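PDB 3B7F: glycosyl hydrolase, BNR repeat from Ralstonia eutropha, which probably acts as a hydrolase, with a seven-bladed beta-propeller as its scaffold. Local coordinates for residues Asp115-Leu120 with Ala133-Gln138; Gly21-Leu26 with Pro40-Trp45. All blocks are in the same frame, centred on the assembly; numbering follows the deposited sequence.

Contact 1 (Asp115-Leu120 with Ala133-Gln138); sequences DHVFWL and AGTSPQ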
loop_
_atom_site.group_PDB
_atom_site.type_symbol
_atom_site.label_atom_id
_atom_site.label_comp_id
_atom_site.label_asym_id
_atom_site.label_seq_id
_atom_site.Cartn_x
_atom_site.Cartn_y
_atom_site.Cartn_z
ATOM N N ASP A 115 -3.662 -17.640 3.307
ATOM C CA ASP A 115 -3.383 -17.883 1.903
ATOM C C ASP A 115 -2.074 -17.198 1.543
ATOM O O ASP A 115 -1.206 -17.820 0.949
ATOM C CB ASP A 115 -4.486 -17.386 0.981
ATOM C CG ASP A 115 -4.225 -17.767 -0.459
ATOM O OD1 ASP A 115 -4.402 -18.946 -0.818
ATOM O OD2 ASP A 115 -3.821 -16.887 -1.230
ATOM N N HIS A 116 -1.950 -15.913 1.883
ATOM C CA HIS A 116 -0.702 -15.183 1.671
ATOM C C HIS A 116 -0.581 -13.971 2.581
ATOM O O HIS A 116 -1.577 -13.435 3.053
ATOM C CB HIS A 116 -0.532 -14.787 0.185
ATOM C CG HIS A 116 -1.612 -13.904 -0.362
ATOM N ND1 HIS A 116 -2.753 -14.397 -0.949
ATOM C CD2 HIS A 116 -1.694 -12.559 -0.457
ATOM C CE1 HIS A 116 -3.512 -13.394 -1.349
ATOM N NE2 HIS A 116 -2.892 -12.264 -1.056
ATOM N N VAL A 117 0.664 -13.587 2.859
ATOM C CA VAL A 117 0.967 -12.365 3.584
ATOM C C VAL A 117 0.891 -11.315 2.499
ATOM O O VAL A 117 1.627 -11.382 1.507
ATOM C CB VAL A 117 2.345 -12.383 4.228
ATOM C CG1 VAL A 117 2.620 -11.046 4.960
ATOM C CG2 VAL A 117 2.456 -13.573 5.178
ATOM N N PHE A 118 -0.001 -10.352 2.667
ATOM C CA PHE A 118 -0.229 -9.335 1.651
ATOM C C PHE A 118 0.534 -8.024 1.875
ATOM O O PHE A 118 1.041 -7.438 0.923
ATOM C CB PHE A 118 -1.723 -9.038 1.581
ATOM C CG PHE A 118 -2.081 -8.056 0.523
ATOM C CD1 PHE A 118 -2.105 -8.448 -0.798
ATOM C CD2 PHE A 118 -2.397 -6.750 0.835
ATOM C CE1 PHE A 118 -2.418 -7.543 -1.801
ATOM C CE2 PHE A 118 -2.706 -5.837 -0.170
ATOM C CZ PHE A 118 -2.712 -6.231 -1.476
ATOM N N TRP A 119 0.608 -7.580 3.126
ATOM C CA TRP A 119 1.165 -6.279 3.481
ATOM C C TRP A 119 2.076 -6.350 4.680
ATOM O O TRP A 119 1.736 -7.004 5.632
ATOM C CB TRP A 119 -0.008 -5.394 3.871
ATOM C CG TRP A 119 0.308 -3.964 4.034
ATOM C CD1 TRP A 119 0.930 -3.353 5.081
ATOM C CD2 TRP A 119 -0.064 -2.935 3.128
ATOM N NE1 TRP A 119 1.005 -1.997 4.855
ATOM C CE2 TRP A 119 0.382 -1.717 3.669
ATOM C CE3 TRP A 119 -0.734 -2.929 1.905
ATOM C CZ2 TRP A 119 0.190 -0.509 3.031
ATOM C CZ3 TRP A 119 -0.952 -1.725 1.288
ATOM C CH2 TRP A 119 -0.483 -0.526 1.848
ATOM N N LEU A 120 3.163 -5.581 4.659
ATOM C CA LEU A 120 4.164 -5.514 5.723
ATOM C C LEU A 120 4.351 -4.050 6.113
ATOM O O LEU A 120 4.530 -3.191 5.242
ATOM C CB LEU A 120 5.500 -6.090 5.242
ATOM C CG LEU A 120 5.622 -7.595 4.968
ATOM C CD1 LEU A 120 6.901 -7.857 4.177
ATOM C CD2 LEU A 120 5.566 -8.394 6.271
ATOM N N ALA A 133 2.124 -7.522 9.972
ATOM C CA ALA A 133 1.825 -8.185 8.726
ATOM C C ALA A 133 0.301 -8.310 8.578
ATOM O O ALA A 133 -0.402 -8.622 9.548
ATOM C CB ALA A 133 2.460 -9.551 8.672
ATOM N N GLY A 134 -0.180 -8.046 7.360
ATOM C CA GLY A 134 -1.579 -8.211 6.982
ATOM C C GLY A 134 -1.669 -9.360 5.985
ATOM O O GLY A 134 -0.880 -9.412 5.048
ATOM N N THR A 135 -2.640 -10.255 6.187
ATOM C CA THR A 135 -2.830 -11.454 5.370
ATOM C C THR A 135 -4.127 -11.504 4.554
ATOM O O THR A 135 -5.011 -10.673 4.721
ATOM C CB THR A 135 -2.835 -12.756 6.276
ATOM O OG1 THR A 135 -3.912 -12.686 7.227
ATOM C CG2 THR A 135 -1.489 -12.959 7.012
ATOM N N SER A 136 -4.192 -12.509 3.670
ATOM C CA SER A 136 -5.387 -12.923 2.961
ATOM C C SER A 136 -5.645 -14.383 3.422
ATOM O O SER A 136 -4.753 -15.206 3.283
ATOM C CB SER A 136 -5.214 -12.907 1.453
ATOM O OG SER A 136 -6.376 -13.426 0.807
ATOM N N PRO A 137 -6.815 -14.690 4.032
ATOM C CA PRO A 137 -7.936 -13.810 4.396
ATOM C C PRO A 137 -7.526 -12.849 5.523
ATOM O O PRO A 137 -6.429 -12.974 6.060
ATOM C CB PRO A 137 -9.036 -14.784 4.797
ATOM C CG PRO A 137 -8.320 -15.980 5.298
ATOM C CD PRO A 137 -7.087 -16.084 4.431
ATOM N N GLN A 138 -8.402 -11.915 5.876
ATOM C CA GLN A 138 -8.037 -10.822 6.790
ATOM C C GLN A 138 -7.491 -11.331 8.110
ATOM O O GLN A 138 -8.114 -12.131 8.779
ATOM C CB GLN A 138 -9.205 -9.827 7.036
ATOM C CG GLN A 138 -9.845 -9.089 5.803
ATOM C CD GLN A 138 -10.986 -9.847 5.162
ATOM O OE1 GLN A 138 -10.914 -11.075 5.015
ATOM N NE2 GLN A 138 -12.049 -9.120 4.749
#
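His116 and Ser136, Val117 and Thr135, Trp119 and Gly134, and Leu120 and Ala133 pair across an antiparallel beta hairpin, formed by the first two strands of one propeller blade and interrupted by two classic beta bulges. At the first, Ser136 O is gripped by two backbone donors, Asp115 N at 2.7 Å and His116 N at 3.2 Å. At the second, Gly134 O likewise takes Phe118 N and Trp119 N, and the register slips by one residue. Between them Ser136 N gives a hydrogen bond of 2.8 Å to His116 O. A chi1 of 60° puts His116 CG between the backbone N and the carbonyl carbon, and the imidazole lies with one face over Ser136 CB. This CH-pi contact measures 3.6 Å from Ser136 CB to the His116 ring centroid, displaced toward the CE1-NE2 rim. His116 ND1 donates to the anti lone pair of Asp115 OD2 (2.7 Å), which lies in the imidazole plane, a bond that would hold the ring's rotation. Ser136 OG is satisfied by Pro177 O. On the other face of the hairpin, Ala133 CB packs against Val117 CG1 at 4.0 Å and Leu120 CD2. Val117 and Leu120 on this face meet Ala73 of strand 70-75 in one adjoining blade, and Leu120 also Leu71, while Phe118 and Trp119 reach His180 of strand 178-184 in another, and His116 stacks on His58 of strand 56-62.

Contact 2 (Gly21-Leu26 with Pro40-Trp45); sequences GPVMLL and PARRTW. With EDO (1,2-ethanediol), chain P.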
loop_
_atom_site.group_PDB
_atom_site.type_symbol
_atom_site.label_atom_id
_atom_site.label_comp_id
_atom_site.label_asym_id
_atom_site.label_seq_id
_atom_site.Cartn_x
_atom_site.Cartn_y
_atom_site.Cartn_z
ATOM N N GLY A 21 20.831 11.620 -2.946
ATOM C CA GLY A 21 21.548 10.481 -3.487
ATOM C C GLY A 21 20.689 9.425 -4.204
ATOM O O GLY A 21 19.556 9.706 -4.609
ATOM N N PRO A 22 21.244 8.208 -4.385
ATOM C CA PRO A 22 20.561 7.160 -5.109
ATOM C C PRO A 22 19.263 6.720 -4.472
ATOM O O PRO A 22 19.155 6.696 -3.252
ATOM C CB PRO A 22 21.551 5.984 -5.028
ATOM C CG PRO A 22 22.863 6.607 -4.921
ATOM C CD PRO A 22 22.575 7.737 -3.937
ATOM N N VAL A 23 18.293 6.405 -5.320
ATOM C CA VAL A 23 17.012 5.843 -4.919
ATOM C C VAL A 23 16.985 4.373 -5.355
ATOM O O VAL A 23 17.584 3.985 -6.375
ATOM C CB VAL A 23 15.830 6.639 -5.537
ATOM C CG1 VAL A 23 14.490 5.951 -5.307
ATOM C CG2 VAL A 23 15.784 8.039 -4.965
HETATM N N MSE A 24 16.285 3.560 -4.579
HETATM C CA MSE A 24 16.086 2.179 -4.878
HETATM C C MSE A 24 14.599 1.942 -4.912
HETATM O O MSE A 24 13.881 2.530 -4.129
HETATM C CB MSE A 24 16.741 1.310 -3.816
HETATM C CG MSE A 24 16.576 -0.198 -4.074
HETATM SE SE MSE A 24 17.810 -1.299 -3.038
HETATM C CE MSE A 24 19.424 -0.797 -4.052
ATOM N N LEU A 25 14.144 1.099 -5.838
ATOM C CA LEU A 25 12.736 0.695 -5.927
ATOM C C LEU A 25 12.751 -0.810 -5.764
ATOM O O LEU A 25 13.553 -1.457 -6.376
ATOM C CB LEU A 25 12.086 1.086 -7.256
ATOM C CG LEU A 25 12.094 2.563 -7.654
ATOM C CD1 LEU A 25 11.499 2.672 -9.044
ATOM C CD2 LEU A 25 11.343 3.470 -6.635
ATOM N N LEU A 26 11.882 -1.324 -4.907
ATOM C CA LEU A 26 11.765 -2.734 -4.556
ATOM C C LEU A 26 10.494 -3.182 -5.233
ATOM O O LEU A 26 9.417 -2.742 -4.819
ATOM C CB LEU A 26 11.647 -2.881 -3.036
ATOM C CG LEU A 26 12.563 -2.029 -2.150
ATOM C CD1 LEU A 26 12.265 -2.352 -0.637
ATOM C CD2 LEU A 26 14.022 -2.236 -2.504
ATOM N N PRO A 40 22.669 9.430 -8.373
ATOM C CA PRO A 40 22.163 10.467 -7.458
ATOM C C PRO A 40 21.157 11.464 -8.071
ATOM O O PRO A 40 20.270 11.957 -7.375
ATOM C CB PRO A 40 23.438 11.198 -7.032
ATOM C CG PRO A 40 24.547 10.228 -7.325
ATOM C CD PRO A 40 24.135 9.492 -8.520
ATOM N N ALA A 41 21.319 11.752 -9.356
ATOM C CA ALA A 41 20.448 12.630 -10.100
ATOM C C ALA A 41 19.120 11.980 -10.500
ATOM O O ALA A 41 18.302 12.664 -11.052
ATOM C CB ALA A 41 21.176 13.150 -11.367
ATOM N N ARG A 42 18.918 10.680 -10.241
ATOM C CA ARG A 42 17.704 9.938 -10.594
ATOM C C ARG A 42 17.387 9.998 -12.075
ATOM O O ARG A 42 16.192 10.080 -12.454
ATOM C CB ARG A 42 16.482 10.390 -9.772
ATOM C CG ARG A 42 16.619 10.150 -8.272
ATOM C CD ARG A 42 15.431 10.708 -7.521
ATOM N NE ARG A 42 15.442 12.166 -7.546
ATOM C CZ ARG A 42 14.428 12.983 -7.230
ATOM N NH1 ARG A 42 13.257 12.514 -6.901
ATOM N NH2 ARG A 42 14.605 14.309 -7.282
ATOM N N ARG A 43 18.432 9.955 -12.915
ATOM C CA ARG A 43 18.205 9.982 -14.372
ATOM C C ARG A 43 18.468 8.628 -15.056
ATOM O O ARG A 43 17.698 8.259 -15.930
ATOM C CB ARG A 43 18.909 11.157 -15.064
ATOM C CG ARG A 43 20.235 10.943 -15.737
ATOM C CD ARG A 43 20.332 11.945 -16.889
ATOM N NE ARG A 43 19.435 11.587 -18.003
ATOM C CZ ARG A 43 19.775 10.943 -19.129
ATOM N NH1 ARG A 43 21.035 10.559 -19.392
ATOM N NH2 ARG A 43 18.835 10.694 -20.040
ATOM N N THR A 44 19.514 7.908 -14.660
ATOM C CA THR A 44 19.776 6.565 -15.187
ATOM C C THR A 44 19.506 5.548 -14.064
ATOM O O THR A 44 19.774 5.836 -12.894
ATOM C CB THR A 44 21.212 6.415 -15.749
ATOM O OG1 THR A 44 22.147 6.607 -14.688
ATOM C CG2 THR A 44 21.463 7.432 -16.863
ATOM N N TRP A 45 18.967 4.380 -14.438
ATOM C CA TRP A 45 18.612 3.302 -13.517
ATOM C C TRP A 45 19.205 1.945 -13.919
ATOM O O TRP A 45 19.332 1.637 -15.087
ATOM C CB TRP A 45 17.091 3.164 -13.411
ATOM C CG TRP A 45 16.418 4.366 -12.798
ATOM C CD1 TRP A 45 16.136 5.529 -13.419
ATOM C CD2 TRP A 45 15.929 4.503 -11.454
ATOM N NE1 TRP A 45 15.511 6.384 -12.564
ATOM C CE2 TRP A 45 15.373 5.789 -11.346
ATOM C CE3 TRP A 45 15.912 3.670 -10.336
ATOM C CZ2 TRP A 45 14.814 6.271 -10.167
ATOM C CZ3 TRP A 45 15.356 4.152 -9.153
ATOM C CH2 TRP A 45 14.804 5.434 -9.080
HETATM C C1 EDO P . 23.743 3.572 -11.048
HETATM O O1 EDO P . 22.510 2.880 -10.817
HETATM C C2 EDO P . 23.852 3.979 -12.516
HETATM O O2 EDO P . 22.557 4.281 -13.063
HETATM O O HOH W 1 20.598 13.318 -4.927
#
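Trp45 sets the far corner of its indole against Val23 and Leu25. Trp45 CH2 meets Val23 CG1 at 3.8 Å, the two side chains crossing obliquely. Trp45 CZ3 meets Leu25 CG at 3.9 Å, the side chains here at about a right angle, and also comes within 3.6 Å of the backbone Val23 O. Val23 uses its branches separately: CG1, anti to the backbone N (chi1 171°), goes to the indole, whereas Val23 CG2 turns to the aliphatic part of Arg42 and touches Arg42 CD at 3.7 Å. The Arg42 chain is bent at chi3 (-70°), and its guanidinium group leaves this pairing for Asp349 (NH1, salt bridge) and Pro353 O (NH2, hydrogen bond). At the beginning of both segments, Pro40 CB rests 4.1 Å from Gly21 CA, and one water joins the backbones, accepting from Gly21 N at 2.6 Å and donating to Pro40 O. A 1,2-ethanediol, probably from the crystallisation liquor, hydrogen-bonds through O2 to Thr44 OG1 at 2.9 Å. Strand 32-38 lies between strands 24-29 and 45-51 in one propeller blade; Val23 and Leu25 also touch Tyr357, and Leu25 and Trp45 touch Ile378, of the neighbouring blade. The loop after strand 32-38 and the first residue of strand 45-51 thus meet the approach to and start of strand 24-29 through dispersion and a water bridge, without a direct hydrogen bond, while Asp349 meets the Arg42 charge.

Contact 2 comes first along the chain and closes before contact 1 opens. Their centres lie 29 Å apart and their nearest atoms about 9 Å, so they do not touch. They belong to different four-stranded antiparallel sheets of the seven-bladed propeller, with the blade of strands 56-62 to 94-95 falling between them in sequence. Contact 1 is buried, 12 Å from the centre of the chain, and is strand pairing within a blade, between 116-122 and 131-136. Contact 2 lies farther out, at 21 Å, where the loop before strand 45-51 and that strand's first residue meet strand 24-29 and the residues leading into it. Strand 385-391 completes this blade from the C-terminal end of the chain, closing the ring.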